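Local coordinates for protein isoaspartyl dipeptidase (Fervidobacterium islandicum, PDB 7CDH) that probably hydrolyses beta-aspartyl (isoaspartyl) dipeptides as a zinc-dependent metallopeptidase of the amidohydrolase family, a role thought to serve protein repair, at residues 242-247 with 336-341; 234-239 with 268-273; 312-317 with 322-327; 90-95 with 351-356; 136-141 with 146-151. All blocks are in the same frame, centred on the assembly; numbering follows the deposited sequence.

Contact 1 (242-247 with 336-341); sequences GGTIDL and ARVFKL
Arg337 of helix 333-339 and Thr244, just before strand 245-248, meet where the guanidinium edge comes up to the threonine hydroxyl. NH1 of Arg337 lies 2.9 Å from OG1 of Thr244, near the guanidinium plane, but the angle is too poor for a hydrogen bond. The bends at chi2 and chi3 curl the long arginine chain back to this spot, and its firm polar partner is the carbonyl O of Asp278, bound through NH2. One residue on, Val338 reaches tip to tip toward Thr244, its CG2 3.7 Å from CG2 of Thr244. Threonine thus suits a place that shows an arginine its hydroxyl and a valine its methyl. A glycine in place of Thr244 would probably take the valine's methyl partner away and open a gap between this run and helix 333-339. The other branch of Val338, CG1, sits 4.1 Å above the centre of the Phe339 ring. Lys340, the first residue to leave helical angles, has positive phi in a Schellman motif, Leu341 N binding Ala336 O. Gly242 closes helix 229-240 with the same motif, at backbone angles where a side chain would strike the preceding carbonyl. Tyr221 and Thr281 also touch Thr244. The arrangement belongs to the TIM barrel of amidohydrolases, at the N-terminal end of a barrel strand, whereas the family's metal centres lie at the C-terminal ends.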
# COMPACT_ATOMS: atom_id res chain seq x y z
N GLY A 242 18.90 -17.08 35.19
CA GLY A 242 19.87 -17.05 34.06
C GLY A 242 19.84 -15.71 33.31
O GLY A 242 20.61 -15.55 32.37
N GLY A 243 18.99 -14.78 33.73
CA GLY A 243 18.82 -13.49 33.04
C GLY A 243 19.93 -12.51 33.32
O GLY A 243 20.58 -12.68 34.33
N THR A 244 20.14 -11.54 32.42
CA THR A 244 20.95 -10.32 32.67
C THR A 244 20.01 -9.13 32.75
O THR A 244 19.05 -9.11 32.00
CB THR A 244 22.05 -10.13 31.63
OG1 THR A 244 22.74 -11.38 31.61
CG2 THR A 244 23.00 -9.00 31.98
N ILE A 245 20.24 -8.25 33.72
CA ILE A 245 19.49 -7.00 33.96
C ILE A 245 20.48 -5.84 33.78
O ILE A 245 21.67 -6.08 33.95
CB ILE A 245 18.81 -7.02 35.34
CG1 ILE A 245 19.82 -6.96 36.50
CG2 ILE A 245 17.93 -8.25 35.45
CD1 ILE A 245 19.20 -6.93 37.88
N ASP A 246 19.96 -4.66 33.43
CA ASP A 246 20.72 -3.40 33.24
C ASP A 246 20.22 -2.41 34.27
O ASP A 246 19.03 -2.36 34.53
CB ASP A 246 20.59 -2.83 31.82
CG ASP A 246 21.47 -1.61 31.58
OD1 ASP A 246 22.69 -1.70 31.81
OD2 ASP A 246 20.94 -0.55 31.18
N LEU A 247 21.15 -1.70 34.89
CA LEU A 247 20.90 -0.69 35.93
C LEU A 247 21.37 0.64 35.35
O LEU A 247 22.46 0.69 34.70
CB LEU A 247 21.72 -1.04 37.19
CG LEU A 247 21.63 -2.49 37.68
CD1 LEU A 247 22.56 -2.72 38.88
CD2 LEU A 247 20.20 -2.85 38.05
N ALA A 336 29.47 -7.52 26.81
CA ALA A 336 30.05 -8.36 25.73
C ALA A 336 29.29 -9.68 25.62
O ALA A 336 29.00 -10.11 24.47
CB ALA A 336 31.51 -8.59 25.92
N ARG A 337 28.95 -10.32 26.74
CA ARG A 337 28.28 -11.66 26.66
C ARG A 337 26.88 -11.43 26.12
O ARG A 337 26.50 -12.15 25.21
CB ARG A 337 28.30 -12.40 28.00
CG ARG A 337 27.49 -13.69 28.06
CD ARG A 337 26.51 -13.78 29.25
NE ARG A 337 27.18 -13.32 30.43
CZ ARG A 337 26.74 -12.43 31.29
NH1 ARG A 337 25.53 -11.93 31.21
NH2 ARG A 337 27.52 -12.07 32.28
N VAL A 338 26.18 -10.41 26.61
CA VAL A 338 24.77 -10.14 26.20
C VAL A 338 24.71 -9.95 24.68
O VAL A 338 23.87 -10.59 24.07
CB VAL A 338 24.17 -8.95 26.98
CG1 VAL A 338 22.82 -8.58 26.42
CG2 VAL A 338 24.02 -9.26 28.46
N PHE A 339 25.62 -9.17 24.08
CA PHE A 339 25.58 -8.73 22.66
C PHE A 339 26.44 -9.63 21.77
O PHE A 339 26.43 -9.36 20.57
CB PHE A 339 26.03 -7.27 22.54
CG PHE A 339 25.05 -6.34 23.18
CD1 PHE A 339 23.80 -6.13 22.61
CD2 PHE A 339 25.32 -5.76 24.40
CE1 PHE A 339 22.87 -5.32 23.22
CE2 PHE A 339 24.39 -4.95 25.02
CZ PHE A 339 23.16 -4.74 24.43
N LYS A 340 27.09 -10.66 22.32
CA LYS A 340 28.01 -11.59 21.62
C LYS A 340 29.10 -10.80 20.89
O LYS A 340 29.27 -11.00 19.67
CB LYS A 340 27.27 -12.50 20.64
CG LYS A 340 26.12 -13.28 21.25
CD LYS A 340 26.42 -14.74 21.53
CE LYS A 340 25.21 -15.52 22.01
NZ LYS A 340 24.06 -15.40 21.07
N LEU A 341 29.81 -9.91 21.60
CA LEU A 341 30.90 -9.11 21.01
C LEU A 341 32.26 -9.69 21.41
O LEU A 341 32.42 -10.13 22.55
CB LEU A 341 30.78 -7.67 21.51
CG LEU A 341 29.43 -7.01 21.27
CD1 LEU A 341 29.40 -5.61 21.86
CD2 LEU A 341 29.08 -7.00 19.78

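Contact 2 (234-239 with 268-273); sequences QGLEFA and ICEAYE
Leu236 of helix 229-240 pushes its forked end toward helix 264-273, where Glu270 and Ala271 receive it. The two helices flank strand 245-248 in sequence and are successive outer helices of the TIM barrel, so this is the side-by-side packing found around the outside of such a barrel. Although the CA atoms of Leu236 and Ala271 are only 7.4 Å apart, just three side chains touch, and no hydrogen bond crosses between the segments.

The rotamers decide who meets whom. Leu236 holds CG opposite its carbonyl carbon (chi1 -67°), and with chi2 near 180° (179°) it sends CD1 to Glu270 and CD2 to Ala271, in a conformation common for leucine in helices. CD2 faces CB of Ala271 at 4.3 Å, a place where a short methyl lets a leucine approach the helix backbone. Glu270 has CG opposite its backbone N (chi1 -178°) and runs on extended, which lays its aliphatic part along the leucine and carries the carboxylate past it. A long residue with a charged end suits this border, since its methylenes serve the apolar side and its partly exposed carboxylate can probably be hydrated. Leu276 adds a further apolar neighbour to Leu236, while Phe238, two residues on, faces strands 220-223 and 245-248.

Along the glutamate chain CD1 of Leu236 meets CG at 4.0 Å, and it comes nearest to the carboxylate oxygen OE2 of Glu270, at 3.5 Å, a van der Waals contact only.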
# COMPACT_ATOMS: atom_id res chain seq x y z
N GLN A 234 12.85 -8.10 42.07
CA GLN A 234 12.30 -8.84 40.89
C GLN A 234 13.46 -9.13 39.91
O GLN A 234 13.53 -10.26 39.33
CB GLN A 234 11.18 -8.04 40.23
CG GLN A 234 9.74 -8.44 40.57
CD GLN A 234 8.78 -8.23 39.39
OE1 GLN A 234 8.71 -7.16 38.74
NE2 GLN A 234 8.02 -9.27 39.06
N GLY A 235 14.39 -8.19 39.75
CA GLY A 235 15.58 -8.37 38.89
C GLY A 235 16.48 -9.52 39.34
O GLY A 235 16.93 -10.32 38.47
N LEU A 236 16.78 -9.62 40.64
CA LEU A 236 17.64 -10.72 41.17
C LEU A 236 16.91 -12.06 41.01
O LEU A 236 17.59 -13.05 40.73
CB LEU A 236 18.02 -10.47 42.62
CG LEU A 236 18.93 -9.28 42.86
CD1 LEU A 236 19.23 -9.12 44.33
CD2 LEU A 236 20.21 -9.40 42.04
N GLU A 237 15.59 -12.09 41.09
CA GLU A 237 14.89 -13.36 40.83
C GLU A 237 15.10 -13.73 39.36
O GLU A 237 15.31 -14.94 39.07
CB GLU A 237 13.42 -13.30 41.23
CG GLU A 237 12.73 -14.65 41.01
CD GLU A 237 13.46 -15.86 41.61
OE1 GLU A 237 13.55 -16.92 40.89
OE2 GLU A 237 13.96 -15.72 42.78
N PHE A 238 15.11 -12.72 38.47
CA PHE A 238 15.30 -12.91 37.01
C PHE A 238 16.73 -13.39 36.75
O PHE A 238 16.90 -14.32 35.92
CB PHE A 238 14.92 -11.62 36.27
CG PHE A 238 14.99 -11.68 34.77
CD1 PHE A 238 14.03 -12.36 34.05
CD2 PHE A 238 16.03 -11.08 34.09
CE1 PHE A 238 14.10 -12.42 32.67
CE2 PHE A 238 16.10 -11.15 32.70
CZ PHE A 238 15.12 -11.80 32.00
N ALA A 239 17.74 -12.77 37.38
CA ALA A 239 19.16 -13.21 37.33
C ALA A 239 19.29 -14.67 37.79
O ALA A 239 20.04 -15.41 37.11
CB ALA A 239 20.08 -12.36 38.18
N ILE A 268 24.42 -2.90 42.98
CA ILE A 268 25.63 -3.65 42.53
C ILE A 268 26.23 -4.42 43.73
O ILE A 268 26.75 -5.56 43.54
CB ILE A 268 26.64 -2.68 41.89
CG1 ILE A 268 26.12 -2.22 40.52
CG2 ILE A 268 28.05 -3.28 41.79
CD1 ILE A 268 26.95 -1.15 39.89
N CYS A 269 26.20 -3.81 44.91
CA CYS A 269 26.78 -4.38 46.15
C CYS A 269 25.94 -5.58 46.58
O CYS A 269 26.52 -6.63 46.87
CB CYS A 269 26.92 -3.33 47.25
SG CYS A 269 28.23 -2.14 46.87
N GLU A 270 24.62 -5.44 46.52
CA GLU A 270 23.72 -6.57 46.81
C GLU A 270 23.98 -7.69 45.79
O GLU A 270 24.01 -8.85 46.22
CB GLU A 270 22.27 -6.14 46.78
CG GLU A 270 21.31 -7.26 47.13
CD GLU A 270 19.88 -6.82 47.42
OE1 GLU A 270 19.68 -5.60 47.62
OE2 GLU A 270 18.98 -7.70 47.47
N ALA A 271 24.18 -7.38 44.51
CA ALA A 271 24.29 -8.44 43.49
C ALA A 271 25.57 -9.24 43.74
O ALA A 271 25.53 -10.49 43.58
CB ALA A 271 24.21 -7.88 42.08
N TYR A 272 26.66 -8.56 44.13
CA TYR A 272 27.99 -9.15 44.48
C TYR A 272 27.89 -10.12 45.68
O TYR A 272 28.31 -11.29 45.56
CB TYR A 272 28.99 -8.05 44.79
CG TYR A 272 30.42 -8.48 45.01
CD1 TYR A 272 31.14 -9.17 44.04
CD2 TYR A 272 31.09 -8.11 46.17
CE1 TYR A 272 32.47 -9.52 44.24
CE2 TYR A 272 32.41 -8.45 46.38
CZ TYR A 272 33.10 -9.15 45.41
OH TYR A 272 34.41 -9.45 45.66
N GLU A 273 27.37 -9.63 46.81
CA GLU A 273 27.19 -10.42 48.07
C GLU A 273 26.39 -11.70 47.79
O GLU A 273 26.65 -12.71 48.50
CB GLU A 273 26.47 -9.60 49.14
CG GLU A 273 27.36 -8.57 49.80
CD GLU A 273 26.57 -7.55 50.60
OE1 GLU A 273 25.40 -7.86 50.98
OE2 GLU A 273 27.11 -6.43 50.81

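Contact 3 (312-317 with 322-327); sequences YTIRKV and LPLAEV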
# COMPACT_ATOMS: atom_id res chain seq x y z
N TYR A 312 32.19 6.94 36.34
CA TYR A 312 31.79 7.53 37.63
C TYR A 312 31.24 6.42 38.53
O TYR A 312 31.60 6.39 39.73
CB TYR A 312 30.78 8.65 37.41
CG TYR A 312 30.33 9.35 38.67
CD1 TYR A 312 31.12 10.29 39.30
CD2 TYR A 312 29.11 9.06 39.23
CE1 TYR A 312 30.70 10.94 40.45
CE2 TYR A 312 28.68 9.68 40.38
CZ TYR A 312 29.47 10.63 40.99
OH TYR A 312 29.01 11.23 42.12
N THR A 313 30.35 5.58 38.00
CA THR A 313 29.59 4.56 38.77
C THR A 313 30.58 3.47 39.20
O THR A 313 30.56 3.11 40.35
CB THR A 313 28.34 4.05 38.02
OG1 THR A 313 27.43 5.16 37.91
CG2 THR A 313 27.63 2.92 38.74
N ILE A 314 31.49 3.06 38.33
CA ILE A 314 32.57 2.10 38.67
C ILE A 314 33.42 2.65 39.84
O ILE A 314 33.70 1.89 40.79
CB ILE A 314 33.40 1.78 37.42
CG1 ILE A 314 32.58 0.97 36.42
CG2 ILE A 314 34.70 1.07 37.78
CD1 ILE A 314 33.21 0.93 35.04
N ARG A 315 33.79 3.92 39.80
CA ARG A 315 34.59 4.58 40.86
C ARG A 315 33.79 4.59 42.17
O ARG A 315 34.41 4.40 43.23
CB ARG A 315 35.02 5.98 40.43
CG ARG A 315 36.18 5.97 39.45
CD ARG A 315 36.69 7.36 39.16
NE ARG A 315 37.45 7.85 40.30
CZ ARG A 315 38.21 8.95 40.30
NH1 ARG A 315 38.32 9.70 39.22
NH2 ARG A 315 38.88 9.28 41.40
N LYS A 316 32.47 4.76 42.13
CA LYS A 316 31.68 4.78 43.40
C LYS A 316 31.63 3.38 44.01
O LYS A 316 31.55 3.28 45.25
CB LYS A 316 30.28 5.35 43.20
CG LYS A 316 30.20 6.87 43.12
CD LYS A 316 30.96 7.62 44.19
CE LYS A 316 30.41 9.02 44.41
NZ LYS A 316 31.46 9.99 44.78
N VAL A 317 31.68 2.32 43.20
CA VAL A 317 31.60 0.93 43.72
C VAL A 317 32.97 0.55 44.34
O VAL A 317 32.98 -0.02 45.44
CB VAL A 317 31.11 -0.05 42.64
CG1 VAL A 317 31.03 -1.49 43.17
CG2 VAL A 317 29.74 0.37 42.12
N LEU A 322 34.82 -3.11 46.86
CA LEU A 322 34.75 -4.20 45.83
C LEU A 322 36.01 -4.16 44.98
O LEU A 322 36.54 -3.11 44.70
CB LEU A 322 33.51 -4.07 44.96
CG LEU A 322 32.23 -4.64 45.59
CD1 LEU A 322 31.68 -3.67 46.64
CD2 LEU A 322 31.17 -4.96 44.53
N PRO A 323 36.57 -5.33 44.61
CA PRO A 323 37.76 -5.39 43.76
C PRO A 323 37.49 -5.01 42.29
O PRO A 323 36.47 -5.37 41.76
CB PRO A 323 38.24 -6.86 43.88
CG PRO A 323 37.03 -7.65 44.31
CD PRO A 323 36.07 -6.67 44.97
N LEU A 324 38.42 -4.31 41.67
CA LEU A 324 38.31 -3.76 40.31
C LEU A 324 38.07 -4.90 39.31
O LEU A 324 37.19 -4.75 38.46
CB LEU A 324 39.56 -2.95 39.99
CG LEU A 324 39.54 -2.29 38.61
CD1 LEU A 324 38.29 -1.41 38.42
CD2 LEU A 324 40.80 -1.49 38.41
N ALA A 325 38.75 -6.02 39.42
CA ALA A 325 38.54 -7.15 38.48
C ALA A 325 37.07 -7.58 38.45
O ALA A 325 36.61 -8.11 37.42
CB ALA A 325 39.43 -8.32 38.84
N GLU A 326 36.36 -7.38 39.55
CA GLU A 326 34.96 -7.83 39.70
C GLU A 326 34.02 -6.72 39.21
O GLU A 326 33.11 -7.02 38.43
CB GLU A 326 34.70 -8.21 41.17
CG GLU A 326 35.30 -9.57 41.54
CD GLU A 326 34.65 -10.76 40.85
OE1 GLU A 326 35.40 -11.69 40.43
OE2 GLU A 326 33.39 -10.78 40.74
N VAL A 327 34.24 -5.47 39.62
CA VAL A 327 33.37 -4.33 39.22
C VAL A 327 33.40 -4.17 37.69
O VAL A 327 32.36 -4.03 37.12
CB VAL A 327 33.77 -3.04 39.94
CG1 VAL A 327 32.79 -1.93 39.64
CG2 VAL A 327 33.80 -3.27 41.44
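Val317 overlaps two side chains at once: its CG1 lies 3.7 Å from CD2 of Leu322 and equally 3.7 Å from CG2 of Val327. That methyl stands opposite the backbone N (chi1 180°), which aims it between the two partners, while CB of Val317 approaches the second methyl of Val327, CG1, at 3.9 Å. The valines pass at a slant, so both branches of Val327 find a surface to rest on. One turn earlier on helix 309-318, Ile314 continues the row. The side chains of Ile314 and Val327 slide past each other in opposite directions, CG2 of Ile314 lying 4.0 Å from CG1 of Val327. The same CG2 touches CD1 of Leu324 more loosely, at 4.4 Å.

A short connection takes the chain from helix 309-318 into the one-turn helix 324-327, which runs steeply across it. Pro323 takes the N-cap position of the latter, where proline is tolerated because the helix's own bonding does not need the N-H of that residue, and its carbonyl O accepts from both Glu326 N and Val327 N. Beta-branched residues suit the helix face here, because they put methyls close to the backbone where the partner helix is near.

Around this core, Ile268 and Tyr272 of helix 264-273 pack on Val317 and Leu322, and Leu57 and Leu52 of strand 51-59 back Ile314 and Leu324. The contact is apolar throughout, with no hydrogen bond between the segments; its hold probably comes from burying methyl groups and from their fit.

Contact 4 (90-95 with 351-356); sequences VTTVVG and DADFIL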
# COMPACT_ATOMS: atom_id res chain seq x y z
N VAL A 90 34.46 5.23 27.29
CA VAL A 90 33.49 4.40 26.52
C VAL A 90 33.97 4.24 25.08
O VAL A 90 34.03 5.24 24.37
CB VAL A 90 32.10 5.04 26.58
CG1 VAL A 90 31.11 4.27 25.72
CG2 VAL A 90 31.63 5.13 28.03
N THR A 91 34.33 3.02 24.68
CA THR A 91 34.86 2.71 23.33
C THR A 91 33.78 1.97 22.51
O THR A 91 33.97 1.74 21.32
CB THR A 91 36.15 1.88 23.42
OG1 THR A 91 35.98 0.74 24.27
CG2 THR A 91 37.32 2.68 23.92
N THR A 92 32.73 1.51 23.15
CA THR A 92 31.65 0.81 22.45
C THR A 92 30.34 1.35 22.99
O THR A 92 30.21 1.50 24.22
CB THR A 92 31.73 -0.70 22.56
OG1 THR A 92 32.93 -1.13 21.93
CG2 THR A 92 30.53 -1.38 21.93
N VAL A 93 29.43 1.64 22.07
CA VAL A 93 28.10 2.22 22.37
C VAL A 93 27.06 1.42 21.60
O VAL A 93 27.33 0.97 20.51
CB VAL A 93 28.16 3.71 22.00
CG1 VAL A 93 26.90 4.25 21.39
CG2 VAL A 93 28.56 4.53 23.22
N VAL A 94 25.92 1.18 22.22
CA VAL A 94 24.72 0.59 21.58
C VAL A 94 23.66 1.67 21.65
O VAL A 94 23.27 2.04 22.80
CB VAL A 94 24.26 -0.71 22.25
CG1 VAL A 94 23.20 -1.36 21.39
CG2 VAL A 94 25.40 -1.68 22.45
N GLY A 95 23.27 2.16 20.47
CA GLY A 95 22.35 3.30 20.28
C GLY A 95 20.93 2.82 20.08
O GLY A 95 20.73 1.85 19.33
N ASP A 351 39.66 -7.64 20.28
CA ASP A 351 39.83 -6.35 19.59
C ASP A 351 40.56 -5.42 20.56
O ASP A 351 40.29 -5.50 21.79
CB ASP A 351 38.48 -5.80 19.10
CG ASP A 351 37.85 -6.60 17.96
OD1 ASP A 351 38.32 -6.45 16.80
OD2 ASP A 351 36.91 -7.40 18.22
N ALA A 352 41.46 -4.59 20.03
CA ALA A 352 42.38 -3.74 20.81
C ALA A 352 41.64 -2.49 21.28
O ALA A 352 42.01 -1.38 20.84
CB ALA A 352 43.62 -3.40 20.00
N ASP A 353 40.67 -2.68 22.18
CA ASP A 353 39.95 -1.57 22.84
C ASP A 353 40.33 -1.57 24.32
O ASP A 353 39.99 -2.57 25.00
CB ASP A 353 38.43 -1.72 22.70
CG ASP A 353 37.90 -1.93 21.29
OD1 ASP A 353 38.64 -1.64 20.32
OD2 ASP A 353 36.71 -2.36 21.19
N PHE A 354 40.97 -0.49 24.78
CA PHE A 354 41.59 -0.36 26.13
C PHE A 354 41.43 1.05 26.69
O PHE A 354 41.32 1.99 25.90
CB PHE A 354 43.11 -0.52 26.08
CG PHE A 354 43.64 -1.66 25.24
CD1 PHE A 354 43.19 -2.95 25.43
CD2 PHE A 354 44.63 -1.43 24.30
CE1 PHE A 354 43.66 -3.99 24.63
CE2 PHE A 354 45.13 -2.48 23.53
CZ PHE A 354 44.65 -3.75 23.71
N ILE A 355 41.40 1.19 28.01
CA ILE A 355 41.62 2.51 28.67
C ILE A 355 42.83 2.38 29.59
O ILE A 355 43.14 1.29 30.11
CB ILE A 355 40.36 3.03 29.40
CG1 ILE A 355 39.91 2.10 30.52
CG2 ILE A 355 39.24 3.30 28.42
CD1 ILE A 355 38.86 2.69 31.46
N LEU A 356 43.53 3.48 29.75
CA LEU A 356 44.67 3.59 30.68
C LEU A 356 44.25 4.55 31.77
O LEU A 356 43.84 5.67 31.47
CB LEU A 356 45.88 4.08 29.88
CG LEU A 356 46.52 3.01 29.00
CD1 LEU A 356 47.37 3.65 27.93
CD2 LEU A 356 47.36 2.05 29.84
O HOH W 1 35.28 -1.66 23.24
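Asp353 sends its side chain toward Thr91, beginning with CB, which lies 3.8 Å from OG1 of that threonine. CG follows opposite the carbonyl carbon of its own residue, and there the carboxylate splits between partners. OD1 accepts from the backbone N of Lys370. OD2 turns to strand 90-95 and to a salt bridge with Lys343, but it stays 4.0 Å from OG1 of Thr92, too far for a direct bond.

A water molecule fills that distance. It donates to OD2 of Asp353 at 2.6 Å, and it is bonded to OG1 of Thr91 and to OG1 of Thr92, each at 2.7 Å. Three side chains, themselves buried, thus grip one water. Both neighbouring hydroxyls reach it because Thr91 breaks from extended geometry (psi -13°) and because their rotamers differ: OG1 of Thr91 sits between its backbone N and carbonyl carbon (chi1 51°), whereas that of Thr92 stands beside the backbone N (chi1 -63°). Threonines are apt here, giving a strand its beta-branched shape and the water a hydroxyl. The carboxylate, buried though it is, has a lysine, an N-H and the water about it, which would probably help keep it ionised.

An inverse gamma turn centred on Ala352 leads into Asp353, just before strand 354-358 begins. Strand 51-59 joins the two sides of the contact, pairing in parallel with 90-95 and antiparallel with 354-358. Strand 122-127 pairs with the other edge of 90-95, and its Asn122 touches both Thr92 and Asp353, while strand 364-369 brings Val367 against Thr91 and Ser369 against Asp353.

Contact 5 (136-141 with 146-151); sequences TFTGSI and VLIDKV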
# COMPACT_ATOMS: atom_id res chain seq x y z
N THR A 136 10.50 0.43 12.08
CA THR A 136 11.45 -0.49 11.43
C THR A 136 12.08 0.27 10.27
O THR A 136 11.52 1.28 9.90
CB THR A 136 10.77 -1.81 11.04
OG1 THR A 136 9.91 -1.57 9.92
CG2 THR A 136 9.95 -2.41 12.16
N PHE A 137 13.25 -0.17 9.81
CA PHE A 137 13.91 0.32 8.59
C PHE A 137 13.22 -0.21 7.34
O PHE A 137 13.22 0.50 6.36
CB PHE A 137 15.36 -0.16 8.55
CG PHE A 137 16.27 0.45 9.57
CD1 PHE A 137 16.46 -0.13 10.81
CD2 PHE A 137 16.96 1.61 9.27
CE1 PHE A 137 17.33 0.42 11.74
CE2 PHE A 137 17.85 2.15 10.19
CZ PHE A 137 18.06 1.55 11.42
N THR A 138 12.72 -1.45 7.37
CA THR A 138 12.36 -2.28 6.19
C THR A 138 10.95 -2.87 6.32
O THR A 138 10.61 -3.69 5.49
CB THR A 138 13.33 -3.47 6.03
OG1 THR A 138 13.01 -4.30 7.15
CG2 THR A 138 14.80 -3.12 6.01
N GLY A 139 10.18 -2.56 7.35
CA GLY A 139 8.81 -3.10 7.49
C GLY A 139 8.70 -4.28 8.43
O GLY A 139 7.54 -4.64 8.79
N SER A 140 9.80 -4.91 8.82
CA SER A 140 9.74 -5.94 9.89
C SER A 140 11.03 -5.92 10.71
O SER A 140 12.11 -5.69 10.11
CB SER A 140 9.41 -7.34 9.34
OG SER A 140 10.52 -8.01 8.72
N ILE A 141 10.94 -6.14 12.01
CA ILE A 141 12.19 -6.14 12.83
C ILE A 141 13.05 -7.34 12.41
O ILE A 141 14.28 -7.25 12.50
CB ILE A 141 11.89 -6.08 14.33
CG1 ILE A 141 11.25 -7.36 14.85
CG2 ILE A 141 11.06 -4.86 14.66
CD1 ILE A 141 10.69 -7.19 16.25
N VAL A 146 18.32 -8.97 9.99
CA VAL A 146 19.01 -9.85 9.00
C VAL A 146 19.79 -8.95 8.03
O VAL A 146 20.99 -9.20 7.87
CB VAL A 146 18.02 -10.84 8.35
CG1 VAL A 146 18.60 -11.63 7.18
CG2 VAL A 146 17.48 -11.81 9.37
N LEU A 147 19.21 -7.83 7.58
CA LEU A 147 19.77 -7.06 6.43
C LEU A 147 20.76 -5.96 6.84
O LEU A 147 21.57 -5.55 6.00
CB LEU A 147 18.62 -6.43 5.63
CG LEU A 147 17.69 -7.41 4.91
CD1 LEU A 147 16.75 -6.62 4.02
CD2 LEU A 147 18.46 -8.43 4.09
N ILE A 148 20.66 -5.41 8.04
CA ILE A 148 21.46 -4.25 8.53
C ILE A 148 22.49 -4.70 9.58
O ILE A 148 22.10 -4.99 10.72
CB ILE A 148 20.49 -3.21 9.09
CG1 ILE A 148 19.48 -2.78 8.03
CG2 ILE A 148 21.24 -2.04 9.66
CD1 ILE A 148 18.29 -2.12 8.62
N ASP A 149 23.76 -4.72 9.22
CA ASP A 149 24.88 -5.20 10.07
C ASP A 149 24.71 -4.68 11.51
O ASP A 149 24.64 -5.50 12.40
CB ASP A 149 26.23 -4.93 9.39
CG ASP A 149 26.74 -6.13 8.59
OD1 ASP A 149 26.50 -7.28 9.06
OD2 ASP A 149 27.35 -5.95 7.50
N LYS A 150 24.55 -3.38 11.73
CA LYS A 150 24.65 -2.81 13.10
C LYS A 150 23.43 -3.15 13.96
O LYS A 150 23.52 -2.96 15.17
CB LYS A 150 24.87 -1.30 13.03
CG LYS A 150 26.29 -0.88 12.67
CD LYS A 150 26.56 0.58 12.93
CE LYS A 150 27.90 1.02 12.39
NZ LYS A 150 29.01 0.36 13.11
N VAL A 151 22.28 -3.53 13.38
CA VAL A 151 21.06 -3.80 14.21
C VAL A 151 21.30 -5.08 15.05
O VAL A 151 21.58 -6.14 14.44
CB VAL A 151 19.81 -3.90 13.33
CG1 VAL A 151 18.61 -4.38 14.11
CG2 VAL A 151 19.51 -2.58 12.65
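Apolar packing carries this contact, with Ile148 laying its terminal methyl over one face of the Phe137 ring. CD1 of Ile148 is 3.4 Å from CG of Phe137, while CG2 of Val151 lies obliquely to the ring, 3.8 Å from CE1. A flat aromatic suits a spot that must meet both. Replacing Phe137 by an alanine would probably leave the Ile148 methyl and Val151 without their common partner and open a gap beneath the loop. More loosely, CG2 of Thr138 approaches CD1 of Leu147.

Hydrogen bonds shape the loop itself. OG1 of Thr136 accepts from Gly139 N at 2.8 Å in an ST motif, Gly139 having a positive phi that a glycine adopts easily. Asp144 binds Phe137 N with one oxygen and the Thr138 hydroxyl with the other, and Ser140 caps helix 141-147 through Arg143 N. A type I turn from Ile148 to Val151 carries the chain onward.

Across the interface, Phe137 and Ile148 pack on Leu147 of a second subunit. Within the chain, Leu106 and Tyr110 of helix 106-118 cover Phe137 and Ile148 respectively, and Ile125 of strand 122-127 backs both Phe137 and Val151, just where strand 151-159 begins.

From the N terminus, strand 90-95 opens contact 4, whose loop spans most of the barrel and shuts only at 351-356, tying the barrel to strand 354-358. Within that span, contact 5 closes a short local loop around helix 141-147, at the subunit interface. Contacts 2 and 1 come next and cross, their segments alternating: 234-239, 242-247, 268-273, then 336-341. Gly243 N probably bonds Phe238 O where the two meet. Contact 3 closes a short local loop inside the span of contact 1, and Tyr272 of contact 2 packs on its Leu322 and Pro323. Phe339 of contact 1 reaches Val94 of contact 4, linking helix 333-339 to strand 90-95.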